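Local coordinates for kojibiose phosphorylase (Gut metagenome, PDB 6W0P), which belongs to glycoside hydrolase family 65, a group of carbohydrate-active enzymes in which a helical catalytic domain is combined with beta-rich domains at both ends of the chain, at residues R95-D100 / D166-L171; N484-T489 / F546-G551; D688-T693 / I707-H712. All coordinates share one frame; numbering follows the deposited sequence.

Contact 1: R95-D100 / D166-L171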
loop_
_atom_site.group_PDB
_atom_site.type_symbol
_atom_site.label_atom_id
_atom_site.label_comp_id
_atom_site.label_asym_id
_atom_site.label_seq_id
_atom_site.Cartn_x
_atom_site.Cartn_y
_atom_site.Cartn_z
ATOM N N ARG A 95 -34.193 29.818 2.486
ATOM C CA ARG A 95 -33.563 31.053 2.996
ATOM C C ARG A 95 -34.657 31.907 3.624
ATOM O O ARG A 95 -35.736 32.085 3.004
ATOM C CB ARG A 95 -32.793 31.775 1.888
ATOM C CG ARG A 95 -31.602 30.970 1.400
ATOM C CD ARG A 95 -30.856 31.660 0.281
ATOM N NE ARG A 95 -30.012 32.724 0.779
ATOM C CZ ARG A 95 -29.817 33.902 0.176
ATOM N NH1 ARG A 95 -30.453 34.212 -0.946
ATOM N NH2 ARG A 95 -29.009 34.793 0.728
ATOM N N ILE A 96 -34.375 32.425 4.814
ATOM C CA ILE A 96 -35.293 33.371 5.490
ATOM C C ILE A 96 -34.556 34.696 5.713
ATOM O O ILE A 96 -33.436 34.678 6.243
ATOM C CB ILE A 96 -35.846 32.736 6.772
ATOM C CG1 ILE A 96 -36.597 31.443 6.446
ATOM C CG2 ILE A 96 -36.724 33.738 7.507
ATOM C CD1 ILE A 96 -37.117 30.690 7.659
ATOM N N ILE A 97 -35.177 35.798 5.265
ATOM C CA ILE A 97 -34.661 37.197 5.385
ATOM C C ILE A 97 -35.749 38.062 6.032
ATOM O O ILE A 97 -36.894 38.026 5.571
ATOM C CB ILE A 97 -34.209 37.744 4.017
ATOM C CG1 ILE A 97 -33.254 36.776 3.314
ATOM C CG2 ILE A 97 -33.602 39.139 4.150
ATOM C CD1 ILE A 97 -33.953 35.784 2.416
ATOM N N HIS A 98 -35.374 38.774 7.090
ATOM C CA HIS A 98 -36.181 39.824 7.760
ATOM C C HIS A 98 -35.436 41.159 7.658
ATOM O O HIS A 98 -34.365 41.275 8.265
ATOM C CB HIS A 98 -36.406 39.452 9.223
ATOM C CG HIS A 98 -37.229 40.425 9.997
ATOM N ND1 HIS A 98 -36.802 40.954 11.203
ATOM C CD2 HIS A 98 -38.453 40.942 9.765
ATOM C CE1 HIS A 98 -37.747 41.726 11.692
ATOM N NE2 HIS A 98 -38.765 41.745 10.824
ATOM N N GLU A 99 -35.954 42.128 6.909
ATOM C CA GLU A 99 -35.339 43.483 6.869
ATOM C C GLU A 99 -33.829 43.341 6.634
ATOM O O GLU A 99 -32.999 43.855 7.442
ATOM C CB GLU A 99 -35.651 44.186 8.190
ATOM C CG GLU A 99 -37.138 44.310 8.432
ATOM C CD GLU A 99 -37.513 44.890 9.778
ATOM O OE1 GLU A 99 -36.611 45.063 10.623
ATOM O OE2 GLU A 99 -38.710 45.169 9.969
ATOM N N ASP A 100 -33.480 42.594 5.596
ATOM C CA ASP A 100 -32.081 42.417 5.105
ATOM C C ASP A 100 -31.189 41.613 6.074
ATOM O O ASP A 100 -30.045 41.334 5.656
ATOM C CB ASP A 100 -31.459 43.764 4.725
ATOM C CG ASP A 100 -31.426 43.940 3.215
ATOM O OD1 ASP A 100 -32.076 44.903 2.710
ATOM O OD2 ASP A 100 -30.780 43.093 2.552
ATOM N N ASP A 166 -42.679 42.026 7.919
ATOM C CA ASP A 166 -42.565 41.378 6.592
ATOM C C ASP A 166 -41.324 40.487 6.631
ATOM O O ASP A 166 -40.297 40.909 7.207
ATOM C CB ASP A 166 -42.439 42.408 5.462
ATOM C CG ASP A 166 -43.722 43.145 5.101
ATOM O OD1 ASP A 166 -44.788 42.794 5.654
ATOM O OD2 ASP A 166 -43.642 44.076 4.260
ATOM N N ILE A 167 -41.403 39.296 6.043
ATOM C CA ILE A 167 -40.214 38.420 5.868
ATOM C C ILE A 167 -40.228 37.903 4.442
ATOM O O ILE A 167 -41.307 37.899 3.824
ATOM C CB ILE A 167 -40.208 37.260 6.878
ATOM C CG1 ILE A 167 -41.248 36.195 6.518
ATOM C CG2 ILE A 167 -40.397 37.782 8.292
ATOM C CD1 ILE A 167 -41.119 34.934 7.339
ATOM N N LYS A 168 -39.070 37.446 3.985
ATOM C CA LYS A 168 -38.936 36.725 2.709
ATOM C C LYS A 168 -38.587 35.270 3.009
ATOM O O LYS A 168 -37.712 35.040 3.843
ATOM C CB LYS A 168 -37.861 37.374 1.843
ATOM C CG LYS A 168 -37.989 37.014 0.374
ATOM C CD LYS A 168 -36.679 36.954 -0.377
ATOM C CE LYS A 168 -36.891 36.400 -1.770
ATOM N NZ LYS A 168 -35.733 36.687 -2.644
ATOM N N LEU A 169 -39.262 34.334 2.350
ATOM C CA LEU A 169 -38.961 32.888 2.426
ATOM C C LEU A 169 -38.655 32.412 1.015
ATOM O O LEU A 169 -39.455 32.747 0.108
ATOM C CB LEU A 169 -40.166 32.162 3.021
ATOM C CG LEU A 169 -40.139 30.638 2.954
ATOM C CD1 LEU A 169 -39.054 30.046 3.842
ATOM C CD2 LEU A 169 -41.485 30.095 3.346
ATOM N N GLU A 170 -37.511 31.743 0.840
ATOM C CA GLU A 170 -37.112 31.053 -0.413
ATOM C C GLU A 170 -37.107 29.538 -0.143
ATOM O O GLU A 170 -36.447 29.136 0.809
ATOM C CB GLU A 170 -35.731 31.519 -0.877
ATOM C CG GLU A 170 -35.635 33.014 -1.148
ATOM C CD GLU A 170 -34.267 33.524 -1.596
ATOM O OE1 GLU A 170 -33.311 32.718 -1.668
ATOM O OE2 GLU A 170 -34.149 34.730 -1.857
ATOM N N LEU A 171 -37.829 28.755 -0.944
ATOM C CA LEU A 171 -37.707 27.281 -0.999
ATOM C C LEU A 171 -36.817 26.903 -2.191
ATOM O O LEU A 171 -37.130 27.317 -3.335
ATOM C CB LEU A 171 -39.089 26.624 -1.113
ATOM C CG LEU A 171 -40.144 27.036 -0.089
ATOM C CD1 LEU A 171 -41.347 26.121 -0.208
ATOM C CD2 LEU A 171 -39.596 27.014 1.328
HETATM O O HOH W 1 -31.223 32.716 -3.164
HETATM O O HOH W 2 -38.493 42.166 5.605
#
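Ile-96 and Leu-169 form a non-hydrogen-bonded pair of two antiparallel strands; the two side chains run alongside each other in the same sense, with Ile-96 CG1 3.8 Å from Leu-169 CD1. This is the closely packed side: both residues, together with Ile-167, rest on Phe-159 of strand 152-161 in the larger sheet, so branched aliphatic groups fill the interior of the beta-sandwich in the N-terminal domain. Arg-95 with Glu-170 and Ile-97 with Lys-168 are hydrogen-bonded pairs, and the bond from Lys-168 N to Ile-97 O is 2.8 Å long and almost straight, at 174°. Where the strand 95-98 ends, the His-98 ring turns CD2 toward Asp-166 O, 3.2 Å away in the ring plane. Its two nitrogens are occupied by the hydroxyls of Thr-132 and Thr-165, which fixes the ring's rotation, and a water joins Glu-99 N to Asp-166 O.

The other face of the sheet is looser and partly open to solvent. Ile-97 CD1 lies 4.1 Å from Lys-168 CD; the methylenes of the lysine pack against the isoleucine while its ammonium reaches on to a carboxylate. There Lys-168 NZ forms a salt bridge with Glu-170 OE2, met on its anti side at 2.6 Å. Arg-95 NH1 meets Glu-170 OE1 in a salt bridge whose hydrogen bond is weak, at 3.3 Å, with guanidinium and carboxylate planes 67° apart; a water bridges the same two atoms. Arg-95 NE pairs with Glu-102, while His-172 also reaches Glu-170 OE1. Glu-170 thus sits between two cations, an arrangement that would favour its ionised form and offset the repulsion between Arg-95 and Lys-168.

Contact 2: N484-T489 / F546-G551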
loop_
_atom_site.group_PDB
_atom_site.type_symbol
_atom_site.label_atom_id
_atom_site.label_comp_id
_atom_site.label_asym_id
_atom_site.label_seq_id
_atom_site.Cartn_x
_atom_site.Cartn_y
_atom_site.Cartn_z
ATOM N N ASN A 484 -1.864 -18.512 6.774
ATOM C CA ASN A 484 -2.377 -19.752 6.163
ATOM C C ASN A 484 -3.231 -20.494 7.184
ATOM O O ASN A 484 -2.950 -20.379 8.361
ATOM C CB ASN A 484 -1.227 -20.620 5.674
ATOM C CG ASN A 484 -0.243 -19.862 4.818
ATOM O OD1 ASN A 484 -0.635 -19.111 3.931
ATOM N ND2 ASN A 484 1.031 -20.110 5.038
ATOM N N HIS A 485 -4.248 -21.227 6.723
ATOM C CA HIS A 485 -5.105 -22.080 7.577
ATOM C C HIS A 485 -5.804 -21.193 8.614
ATOM O O HIS A 485 -5.853 -21.600 9.819
ATOM C CB HIS A 485 -4.260 -23.190 8.212
ATOM C CG HIS A 485 -3.341 -23.869 7.253
ATOM N ND1 HIS A 485 -3.720 -24.151 5.970
ATOM C CD2 HIS A 485 -2.074 -24.346 7.398
ATOM C CE1 HIS A 485 -2.743 -24.813 5.367
ATOM N NE2 HIS A 485 -1.708 -24.923 6.214
ATOM N N ASN A 486 -6.304 -20.020 8.181
ATOM C CA ASN A 486 -7.242 -19.228 9.015
ATOM C C ASN A 486 -8.509 -20.072 9.176
ATOM O O ASN A 486 -9.105 -20.483 8.149
ATOM C CB ASN A 486 -7.536 -17.846 8.459
ATOM C CG ASN A 486 -8.721 -17.198 9.136
ATOM O OD1 ASN A 486 -9.813 -17.180 8.569
ATOM N ND2 ASN A 486 -8.512 -16.653 10.327
ATOM N N THR A 487 -8.880 -20.369 10.420
ATOM C CA THR A 487 -9.957 -21.344 10.709
ATOM C C THR A 487 -11.296 -20.758 10.286
ATOM O O THR A 487 -12.058 -21.481 9.672
ATOM C CB THR A 487 -9.909 -21.801 12.164
ATOM O OG1 THR A 487 -8.581 -22.318 12.301
ATOM C CG2 THR A 487 -10.967 -22.841 12.467
ATOM N N TYR A 488 -11.547 -19.470 10.525
ATOM C CA TYR A 488 -12.806 -18.852 10.057
ATOM C C TYR A 488 -12.963 -19.092 8.548
ATOM O O TYR A 488 -14.023 -19.579 8.101
ATOM C CB TYR A 488 -12.865 -17.351 10.340
ATOM C CG TYR A 488 -14.194 -16.764 9.955
ATOM C CD1 TYR A 488 -14.448 -16.332 8.665
ATOM C CD2 TYR A 488 -15.232 -16.740 10.871
ATOM C CE1 TYR A 488 -15.688 -15.811 8.307
ATOM C CE2 TYR A 488 -16.477 -16.226 10.529
ATOM C CZ TYR A 488 -16.710 -15.756 9.246
ATOM O OH TYR A 488 -17.965 -15.315 8.933
ATOM N N THR A 489 -11.944 -18.741 7.766
ATOM C CA THR A 489 -11.965 -18.880 6.285
ATOM C C THR A 489 -12.259 -20.346 5.892
ATOM O O THR A 489 -13.187 -20.589 5.075
ATOM C CB THR A 489 -10.655 -18.340 5.699
ATOM O OG1 THR A 489 -10.480 -16.975 6.099
ATOM C CG2 THR A 489 -10.591 -18.469 4.194
ATOM N N PHE A 546 -9.887 -24.221 18.747
ATOM C CA PHE A 546 -9.469 -23.911 17.355
ATOM C C PHE A 546 -8.264 -22.979 17.425
ATOM O O PHE A 546 -8.233 -22.075 18.319
ATOM C CB PHE A 546 -10.592 -23.273 16.549
ATOM C CG PHE A 546 -11.766 -24.186 16.321
ATOM C CD1 PHE A 546 -11.800 -25.055 15.237
ATOM C CD2 PHE A 546 -12.832 -24.186 17.202
ATOM C CE1 PHE A 546 -12.888 -25.902 15.053
ATOM C CE2 PHE A 546 -13.920 -25.015 16.996
ATOM C CZ PHE A 546 -13.950 -25.868 15.923
ATOM N N GLU A 547 -7.275 -23.205 16.562
ATOM C CA GLU A 547 -6.135 -22.261 16.430
ATOM C C GLU A 547 -6.533 -21.288 15.326
ATOM O O GLU A 547 -6.946 -21.767 14.297
ATOM C CB GLU A 547 -4.808 -22.975 16.141
ATOM C CG GLU A 547 -3.613 -22.019 16.208
ATOM C CD GLU A 547 -2.236 -22.634 15.993
ATOM O OE1 GLU A 547 -2.159 -23.741 15.416
ATOM O OE2 GLU A 547 -1.250 -21.985 16.351
ATOM N N GLN A 548 -6.447 -19.979 15.573
ATOM C CA GLN A 548 -7.017 -18.938 14.685
ATOM C C GLN A 548 -6.386 -19.049 13.302
ATOM O O GLN A 548 -7.108 -18.864 12.305
ATOM C CB GLN A 548 -6.792 -17.533 15.247
ATOM C CG GLN A 548 -7.571 -16.497 14.481
ATOM C CD GLN A 548 -7.414 -15.136 15.094
ATOM O OE1 GLN A 548 -7.856 -14.898 16.218
ATOM N NE2 GLN A 548 -6.803 -14.237 14.339
ATOM N N ASN A 549 -5.077 -19.287 13.259
ATOM C CA ASN A 549 -4.346 -19.548 11.992
ATOM C C ASN A 549 -3.084 -20.355 12.323
ATOM O O ASN A 549 -2.735 -20.456 13.527
ATOM C CB ASN A 549 -4.073 -18.253 11.217
ATOM C CG ASN A 549 -3.188 -17.279 11.965
ATOM O OD1 ASN A 549 -3.655 -16.206 12.360
ATOM N ND2 ASN A 549 -1.914 -17.622 12.122
ATOM N N ASP A 550 -2.440 -20.916 11.302
ATOM C CA ASP A 550 -1.183 -21.684 11.465
ATOM C C ASP A 550 -0.171 -20.759 12.137
ATOM O O ASP A 550 0.033 -19.644 11.606
ATOM C CB ASP A 550 -0.643 -22.188 10.122
ATOM C CG ASP A 550 0.285 -23.404 10.194
ATOM O OD1 ASP A 550 0.232 -24.164 11.196
ATOM O OD2 ASP A 550 1.014 -23.641 9.188
ATOM N N GLY A 551 0.399 -21.189 13.262
ATOM C CA GLY A 551 1.448 -20.455 13.987
ATOM C C GLY A 551 0.873 -19.401 14.927
ATOM O O GLY A 551 1.700 -18.669 15.565
HETATM O O HOH W 3 0.078 -18.783 9.015
HETATM O O HOH W 4 1.682 -22.260 7.125
HETATM O O HOH W 5 -6.165 -15.515 11.467
HETATM O O HOH W 6 -9.859 -18.421 12.800
#
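His-485 and Asp-550 lie alongside each other, the imidazole and carboxylate planes 52° apart. Asp-550 OD2 stands at the ring edge, 3.6 Å from His-485 CD2, while one ring face has Asn-484 CB above its centre; ND1 is hydrogen-bonded to the hydroxyl of Ser-469. The second flat group, Phe-546, receives the methyl of Thr-487 obliquely, with CG2 3.6 Å from CD1 of the phenyl ring.

Threonine suits this place because its two branches do different work. With chi1 at -57°, OG1 lies anti to the carbonyl carbon and CG2 anti to the backbone N; the hydroxyl donates to Glu-547 O at 2.6 Å while the methyl touches the ring at CD1. Thr-487 N adds a 3.0 Å bond to Gln-548 O, reached from 39° above the carbonyl plane. Farther along, Asp-550 N donates to Asn-484 O, so the two segments, running in nearly opposite directions, are tied by backbone groups at both ends of the contact.

Between these ties Asn-486 is the N-cap of the helix that follows. Its OD1 accepts from Thr-489 N at 2.8 Å and from Thr-489 OG1, the donors arriving from opposite faces of the amide plane. A water links Asn-486 ND2 to Gln-548 NE2 and Asn-549 OD1; ND2 is also hydrogen-bonded to Asp-589, and NE2 to Asp-477.

The contact joins the start of helix 487-504 to the loop between helices 522-534 and 590-596 in the mainly helical catalytic domain. Phe-593 of helix 590-596 meets Phe-546 edge-to-face and also touches Thr-487, while Asn-484 packs on Met-555 of the second subunit.

Contact 3: D688-T693 / I707-H712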
loop_
_atom_site.group_PDB
_atom_site.type_symbol
_atom_site.label_atom_id
_atom_site.label_comp_id
_atom_site.label_asym_id
_atom_site.label_seq_id
_atom_site.Cartn_x
_atom_site.Cartn_y
_atom_site.Cartn_z
ATOM N N ASP A 688 -34.858 -26.907 13.713
ATOM C CA ASP A 688 -36.104 -26.233 13.260
ATOM C C ASP A 688 -37.073 -26.036 14.438
ATOM O O ASP A 688 -38.284 -25.942 14.183
ATOM C CB ASP A 688 -36.745 -27.050 12.132
ATOM C CG ASP A 688 -37.677 -26.222 11.280
ATOM O OD1 ASP A 688 -37.320 -25.070 11.023
ATOM O OD2 ASP A 688 -38.752 -26.725 10.905
ATOM N N ILE A 689 -36.551 -25.975 15.672
ATOM C CA ILE A 689 -37.303 -25.693 16.932
ATOM C C ILE A 689 -36.703 -24.421 17.536
ATOM O O ILE A 689 -35.478 -24.386 17.743
ATOM C CB ILE A 689 -37.198 -26.844 17.957
ATOM C CG1 ILE A 689 -37.526 -28.237 17.396
ATOM C CG2 ILE A 689 -38.006 -26.514 19.191
ATOM C CD1 ILE A 689 -38.982 -28.477 17.085
ATOM N N LEU A 690 -37.534 -23.436 17.867
ATOM C CA LEU A 690 -37.072 -22.206 18.544
ATOM C C LEU A 690 -36.720 -22.534 19.999
ATOM O O LEU A 690 -37.586 -23.090 20.709
ATOM C CB LEU A 690 -38.167 -21.138 18.450
ATOM C CG LEU A 690 -37.782 -19.759 18.973
ATOM C CD1 LEU A 690 -38.183 -18.687 17.979
ATOM C CD2 LEU A 690 -38.422 -19.494 20.317
ATOM N N ASN A 691 -35.511 -22.146 20.403
ATOM C CA ASN A 691 -34.975 -22.244 21.776
ATOM C C ASN A 691 -34.824 -20.839 22.370
ATOM O O ASN A 691 -34.413 -19.909 21.645
ATOM C CB ASN A 691 -33.614 -22.948 21.821
ATOM C CG ASN A 691 -33.659 -24.446 21.575
ATOM O OD1 ASN A 691 -33.252 -25.206 22.439
ATOM N ND2 ASN A 691 -34.136 -24.872 20.413
ATOM N N LEU A 692 -35.109 -20.718 23.668
ATOM C CA LEU A 692 -34.826 -19.527 24.511
ATOM C C LEU A 692 -34.145 -20.004 25.793
ATOM O O LEU A 692 -34.500 -21.105 26.251
ATOM C CB LEU A 692 -36.139 -18.813 24.850
ATOM C CG LEU A 692 -36.921 -18.253 23.662
ATOM C CD1 LEU A 692 -38.273 -17.711 24.123
ATOM C CD2 LEU A 692 -36.128 -17.166 22.971
ATOM N N THR A 693 -33.171 -19.230 26.291
ATOM C CA THR A 693 -32.512 -19.398 27.613
ATOM C C THR A 693 -32.351 -18.024 28.237
ATOM O O THR A 693 -31.249 -17.488 28.284
ATOM C CB THR A 693 -31.136 -20.066 27.503
ATOM O OG1 THR A 693 -31.304 -21.241 26.725
ATOM C CG2 THR A 693 -30.545 -20.429 28.850
ATOM N N ILE A 707 -40.505 -11.098 18.160
ATOM C CA ILE A 707 -39.929 -11.771 16.965
ATOM C C ILE A 707 -41.010 -12.658 16.350
ATOM O O ILE A 707 -41.947 -13.087 17.058
ATOM C CB ILE A 707 -38.673 -12.606 17.291
ATOM C CG1 ILE A 707 -38.959 -13.722 18.294
ATOM C CG2 ILE A 707 -37.532 -11.719 17.740
ATOM C CD1 ILE A 707 -37.745 -14.541 18.663
ATOM N N THR A 708 -40.865 -12.929 15.067
ATOM C CA THR A 708 -41.797 -13.761 14.275
ATOM C C THR A 708 -41.028 -14.965 13.739
ATOM O O THR A 708 -39.986 -14.778 13.071
ATOM C CB THR A 708 -42.446 -12.952 13.149
ATOM O OG1 THR A 708 -43.165 -11.910 13.812
ATOM C CG2 THR A 708 -43.357 -13.777 12.259
ATOM N N PHE A 709 -41.544 -16.147 14.040
ATOM C CA PHE A 709 -41.042 -17.430 13.529
ATOM C C PHE A 709 -42.246 -18.287 13.153
ATOM O O PHE A 709 -43.195 -18.405 13.989
ATOM C CB PHE A 709 -40.155 -18.059 14.600
ATOM C CG PHE A 709 -39.532 -19.360 14.182
ATOM C CD1 PHE A 709 -38.691 -19.410 13.091
ATOM C CD2 PHE A 709 -39.758 -20.518 14.897
ATOM C CE1 PHE A 709 -38.089 -20.602 12.708
ATOM C CE2 PHE A 709 -39.167 -21.716 14.505
ATOM C CZ PHE A 709 -38.338 -21.756 13.409
ATOM N N LYS A 710 -42.186 -18.878 11.964
ATOM C CA LYS A 710 -43.243 -19.747 11.387
ATOM C C LYS A 710 -44.603 -19.054 11.513
ATOM O O LYS A 710 -45.569 -19.701 11.959
ATOM C CB LYS A 710 -43.262 -21.101 12.088
ATOM C CG LYS A 710 -42.013 -21.949 11.900
ATOM C CD LYS A 710 -42.297 -23.407 12.220
ATOM C CE LYS A 710 -41.063 -24.263 12.373
ATOM N NZ LYS A 710 -40.656 -24.837 11.076
ATOM N N ASN A 711 -44.636 -17.774 11.138
ATOM C CA ASN A 711 -45.821 -16.879 11.071
ATOM C C ASN A 711 -46.404 -16.688 12.466
ATOM O O ASN A 711 -47.583 -16.300 12.530
ATOM C CB ASN A 711 -46.883 -17.403 10.106
ATOM C CG ASN A 711 -46.401 -17.446 8.672
ATOM O OD1 ASN A 711 -45.764 -16.511 8.198
ATOM N ND2 ASN A 711 -46.683 -18.525 7.970
ATOM N N HIS A 712 -45.631 -16.954 13.532
ATOM C CA HIS A 712 -46.055 -16.666 14.923
ATOM C C HIS A 712 -45.359 -15.401 15.401
ATOM O O HIS A 712 -44.138 -15.443 15.580
ATOM C CB HIS A 712 -45.749 -17.810 15.888
ATOM C CG HIS A 712 -46.358 -19.119 15.527
ATOM N ND1 HIS A 712 -47.676 -19.395 15.767
ATOM C CD2 HIS A 712 -45.817 -20.230 14.980
ATOM C CE1 HIS A 712 -47.936 -20.627 15.366
ATOM N NE2 HIS A 712 -46.813 -21.158 14.876
#
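Lys-710 NZ donates to Asp-688 OD2 at 2.7 Å, a salt bridge at the exposed margin of the contact. The lysine chain bends at its last torsion (chi4 -89°), which turns NZ to the aspartate, and the ammonium meets OD2 from above, 36° out of the carboxylate plane. On its way there Lys-710 lays CG over the centre of its own neighbour's ring, 3.8 Å above the plane of Phe-709. The long aliphatic shaft of a lysine suits such a site, since it can shield an aromatic ring and still deliver its charge to the surface.

Inward from the ion pair the contact is apolar. The side chains of Leu-690 and Phe-709 overlap from opposite sheets, running in opposite senses, with Leu-690 CD1 and CB each 3.9 Å from Phe-709 CD2. These two sheets of the C-terminal domain face each other as the layers of a beta-sandwich; the CA atoms of Leu-690 and Phe-709 are 8.0 Å apart, and leucine and phenylalanine are bulky enough to fill that spacing. Ile-685, Leu-714 and Ile-735 pack against Leu-690 in the same core.

Phe-709 also opens a type I' turn that ends at His-712 and links strands 702-709 and 712-718 into a hairpin. Lys-710 and Asn-711 take its two positive-phi positions, and asparagine tolerates that left-handed conformation well. Ile-707 CD1 lies 4.2 Å from Leu-690 CD1.

How the contacts relate
The three contacts follow one another along the chain, each closing before the next opens, and they fall in the N-terminal, catalytic and C-terminal domains in turn. Contact 1 is the remote one: its centre is about 65 Å from that of contact 2 and about 57 Å from that of contact 3, and it lies across the chain's centre from both. Contacts 2 and 3 are closer neighbours, with centres about 33 Å apart and nearest atoms about 20 Å apart, yet they do not touch. Contacts 1 and 3 both concern beta-sandwiches, but one joins adjacent strands of a sheet and the other two facing sheets, whereas contact 2 ties a loop to a helix start.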